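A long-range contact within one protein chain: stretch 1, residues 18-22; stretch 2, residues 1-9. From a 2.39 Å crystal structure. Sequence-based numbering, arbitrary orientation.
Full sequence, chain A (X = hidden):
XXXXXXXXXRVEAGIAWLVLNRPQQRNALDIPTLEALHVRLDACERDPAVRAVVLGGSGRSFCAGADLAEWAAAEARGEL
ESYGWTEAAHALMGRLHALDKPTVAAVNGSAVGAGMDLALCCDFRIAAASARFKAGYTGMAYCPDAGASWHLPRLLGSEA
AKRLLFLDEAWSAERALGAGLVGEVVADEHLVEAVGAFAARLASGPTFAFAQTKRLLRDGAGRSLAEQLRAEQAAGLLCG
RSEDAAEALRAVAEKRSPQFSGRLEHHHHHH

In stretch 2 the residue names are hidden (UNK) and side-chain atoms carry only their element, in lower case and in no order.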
# COMPACT_ATOMS: atom_id res chain seq x y z
N LEU A 18 -17.67 -18.18 -15.21
CA LEU A 18 -18.43 -18.65 -14.06
C LEU A 18 -19.36 -17.53 -13.63
O LEU A 18 -18.90 -16.53 -13.07
CB LEU A 18 -17.50 -19.07 -12.93
CG LEU A 18 -16.29 -19.92 -13.33
CD1 LEU A 18 -15.49 -20.35 -12.11
CD2 LEU A 18 -16.72 -21.13 -14.13
N VAL A 19 -20.65 -17.69 -13.90
CA VAL A 19 -21.64 -16.66 -13.62
C VAL A 19 -22.54 -17.15 -12.50
O VAL A 19 -23.16 -18.22 -12.61
CB VAL A 19 -22.46 -16.31 -14.87
CG1 VAL A 19 -23.35 -15.11 -14.59
CG2 VAL A 19 -21.55 -16.05 -16.05
N LEU A 20 -22.61 -16.38 -11.41
CA LEU A 20 -23.64 -16.60 -10.41
C LEU A 20 -25.01 -16.49 -11.08
O LEU A 20 -25.25 -15.57 -11.86
CB LEU A 20 -23.52 -15.57 -9.28
CG LEU A 20 -22.56 -15.84 -8.12
CD1 LEU A 20 -21.15 -16.17 -8.60
CD2 LEU A 20 -22.53 -14.64 -7.19
N ASN A 21 -25.89 -17.44 -10.79
CA ASN A 21 -27.18 -17.52 -11.48
C ASN A 21 -28.31 -17.71 -10.48
O ASN A 21 -29.00 -18.74 -10.46
CB ASN A 21 -27.18 -18.64 -12.52
CG ASN A 21 -28.29 -18.47 -13.53
OD1 ASN A 21 -28.18 -19.17 -14.66
ND2 ASN A 21 -29.25 -17.73 -13.31
N ARG A 22 -28.52 -16.71 -9.64
CA ARG A 22 -29.75 -16.56 -8.86
C ARG A 22 -30.18 -15.11 -8.96
O ARG A 22 -30.17 -14.37 -7.97
CB ARG A 22 -29.55 -17.00 -7.41
CG ARG A 22 -29.31 -18.50 -7.25
CD ARG A 22 -29.97 -19.02 -5.99
NE ARG A 22 -29.38 -18.46 -4.78
CZ ARG A 22 -30.03 -18.29 -3.64
NH1 ARG A 22 -31.31 -18.64 -3.55
NH2 ARG A 22 -29.41 -17.78 -2.58
N UNK A 1 -30.80 -18.92 -21.55
CA UNK A 1 -31.79 -19.70 -20.82
C UNK A 1 -31.11 -20.71 -19.89
O UNK A 1 -30.36 -21.57 -20.34
c UNK A 1 -32.73 -20.42 -21.80
c UNK A 1 -33.99 -20.95 -21.15
c UNK A 1 -35.25 -21.89 -23.43
s UNK A 1 -35.45 -20.66 -22.16
N UNK A 2 -31.33 -20.53 -18.59
CA UNK A 2 -30.75 -21.36 -17.54
C UNK A 2 -31.37 -22.75 -17.38
O UNK A 2 -32.53 -22.96 -17.72
c UNK A 2 -30.78 -20.65 -16.17
c UNK A 2 -30.62 -19.14 -16.35
o UNK A 2 -32.02 -20.92 -15.51
N UNK A 3 -30.59 -23.67 -16.83
CA UNK A 3 -31.04 -25.04 -16.61
C UNK A 3 -31.12 -25.39 -15.13
O UNK A 3 -30.98 -26.56 -14.75
o UNK A 3 -28.41 -26.64 -15.79
c UNK A 3 -28.70 -25.99 -16.82
c UNK A 3 -30.13 -26.03 -17.33
o UNK A 3 -27.86 -25.31 -17.45
N UNK A 4 -31.35 -24.39 -14.28
CA UNK A 4 -31.46 -24.49 -12.82
C UNK A 4 -30.14 -24.81 -12.13
O UNK A 4 -30.14 -24.99 -10.91
c UNK A 4 -34.67 -24.39 -12.89
c UNK A 4 -33.80 -24.97 -11.79
c UNK A 4 -34.55 -26.02 -10.99
c UNK A 4 -32.50 -25.53 -12.37
N UNK A 5 -29.04 -24.91 -12.86
CA UNK A 5 -27.75 -24.99 -12.21
C UNK A 5 -27.54 -23.75 -11.34
O UNK A 5 -27.86 -22.63 -11.78
o UNK A 5 -26.58 -26.39 -13.83
c UNK A 5 -26.62 -25.11 -13.23
N UNK A 6 -27.05 -23.90 -10.11
CA UNK A 6 -26.79 -22.72 -9.28
C UNK A 6 -25.74 -21.80 -9.88
O UNK A 6 -25.74 -20.60 -9.60
c UNK A 6 -26.31 -23.32 -7.96
c UNK A 6 -25.68 -24.63 -8.37
c UNK A 6 -26.54 -25.14 -9.50
N UNK A 7 -24.87 -22.34 -10.73
CA UNK A 7 -23.78 -21.59 -11.34
C UNK A 7 -23.73 -21.96 -12.81
O UNK A 7 -23.51 -23.12 -13.16
c UNK A 7 -21.28 -20.98 -10.83
c UNK A 7 -19.98 -21.74 -10.67
c UNK A 7 -21.37 -19.83 -9.84
c UNK A 7 -22.46 -21.93 -10.65
N UNK A 8 -23.93 -20.97 -13.68
CA UNK A 8 -23.87 -21.19 -15.12
C UNK A 8 -22.42 -21.10 -15.57
O UNK A 8 -21.75 -20.09 -15.35
c UNK A 8 -24.73 -20.18 -15.87
c UNK A 8 -25.10 -20.63 -17.28
n UNK A 8 -25.07 -19.92 -19.60
o UNK A 8 -24.15 -18.57 -18.07
c UNK A 8 -24.73 -19.61 -18.35
N UNK A 9 -21.93 -22.17 -16.20
CA UNK A 9 -20.53 -22.28 -16.58
C UNK A 9 -20.42 -22.48 -18.09
O UNK A 9 -21.12 -23.32 -18.66
o UNK A 9 -19.93 -23.23 -14.44
c UNK A 9 -18.41 -23.57 -16.28
c UNK A 9 -19.86 -23.44 -15.85

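Position 1 carries four side-chain atoms in an unbranched run, two carbons, a sulfur and a terminal carbon. A thioether is methionine, Met-1; its CA-to-CB bond points away from stretch 1, which it does not touch.

At position 2 one carbon bears an oxygen and a second carbon, and that terminal carbon lies 3.0 Å from OD1 of Asn-21. The beta-branched pattern is threonine, Thr-2, and the carbon is its methyl CG2; the approach is tight but not a hydrogen bond, since a methyl is no conventional donor.

Position 3 has two carbons, the second carrying two oxygens: a carboxylate one carbon beyond CB, hence Asp-3. It makes no contact with stretch 1.

Position 4 has four carbons forked at the second, the pattern of leucine. The CA-to-CB bond of Leu-4 points away from stretch 1, and its phi of 70° places the backbone in the left-handed region, consistent with a turn.

Position 5 shows one carbon and one oxygen, so Ser-5. Its OG donates to OD1 of Asp-3 at 2.7 Å, a bond local to this stretch, while its backbone O lies 4.1 Å from CB of Asn-21.

At position 6 three carbons close a ring onto the backbone N, which identifies proline. The CA-to-CB bond of Pro-6 points away from stretch 1, but its carbonyl O accepts a weak hydrogen bond from N of Asn-21 (3.4 Å, 142°).

Position 7 again has four carbons forked at the second. One fork carbon lies 3.9 Å from CD1 of Leu-20 and the other 4.3 Å from CB of Leu-18. This is Leu-7, its CD1 and CD2 making those respective apolar contacts.

Position 8 has three carbons, the third bearing one nitrogen and one oxygen, the oxygen 4.1 Å from CG2 of Val-19. That amide, one carbon longer than asparagine's, is Gln-8, and the oxygen is OE1.

At position 9 one carbon bears an oxygen and a carbon, the latter 3.7 Å from CD2 of Leu-18. This is Thr-9, packing through CG2.

The contact rests on an antiparallel strand pairing, with axes at 155°. Val-19 and Gln-8 form the hydrogen-bonded pair: N of Val-19 donates to O of Gln-8 (3.0 Å, 170°), and N of Gln-8 to O of Val-19 (3.0 Å, 142°). The flanking pairs, Leu-18 with Thr-9 and Leu-20 with Leu-7, put their side chains on one face, where Leu-7 reaches both leucines; Val-19 and Gln-8 occupy the other. Beyond the strands, Asn-21 extends the contact to Pro-6 and Thr-2; 457 Å² is buried.

Stretch 2 1-9: MTDLSPLQT
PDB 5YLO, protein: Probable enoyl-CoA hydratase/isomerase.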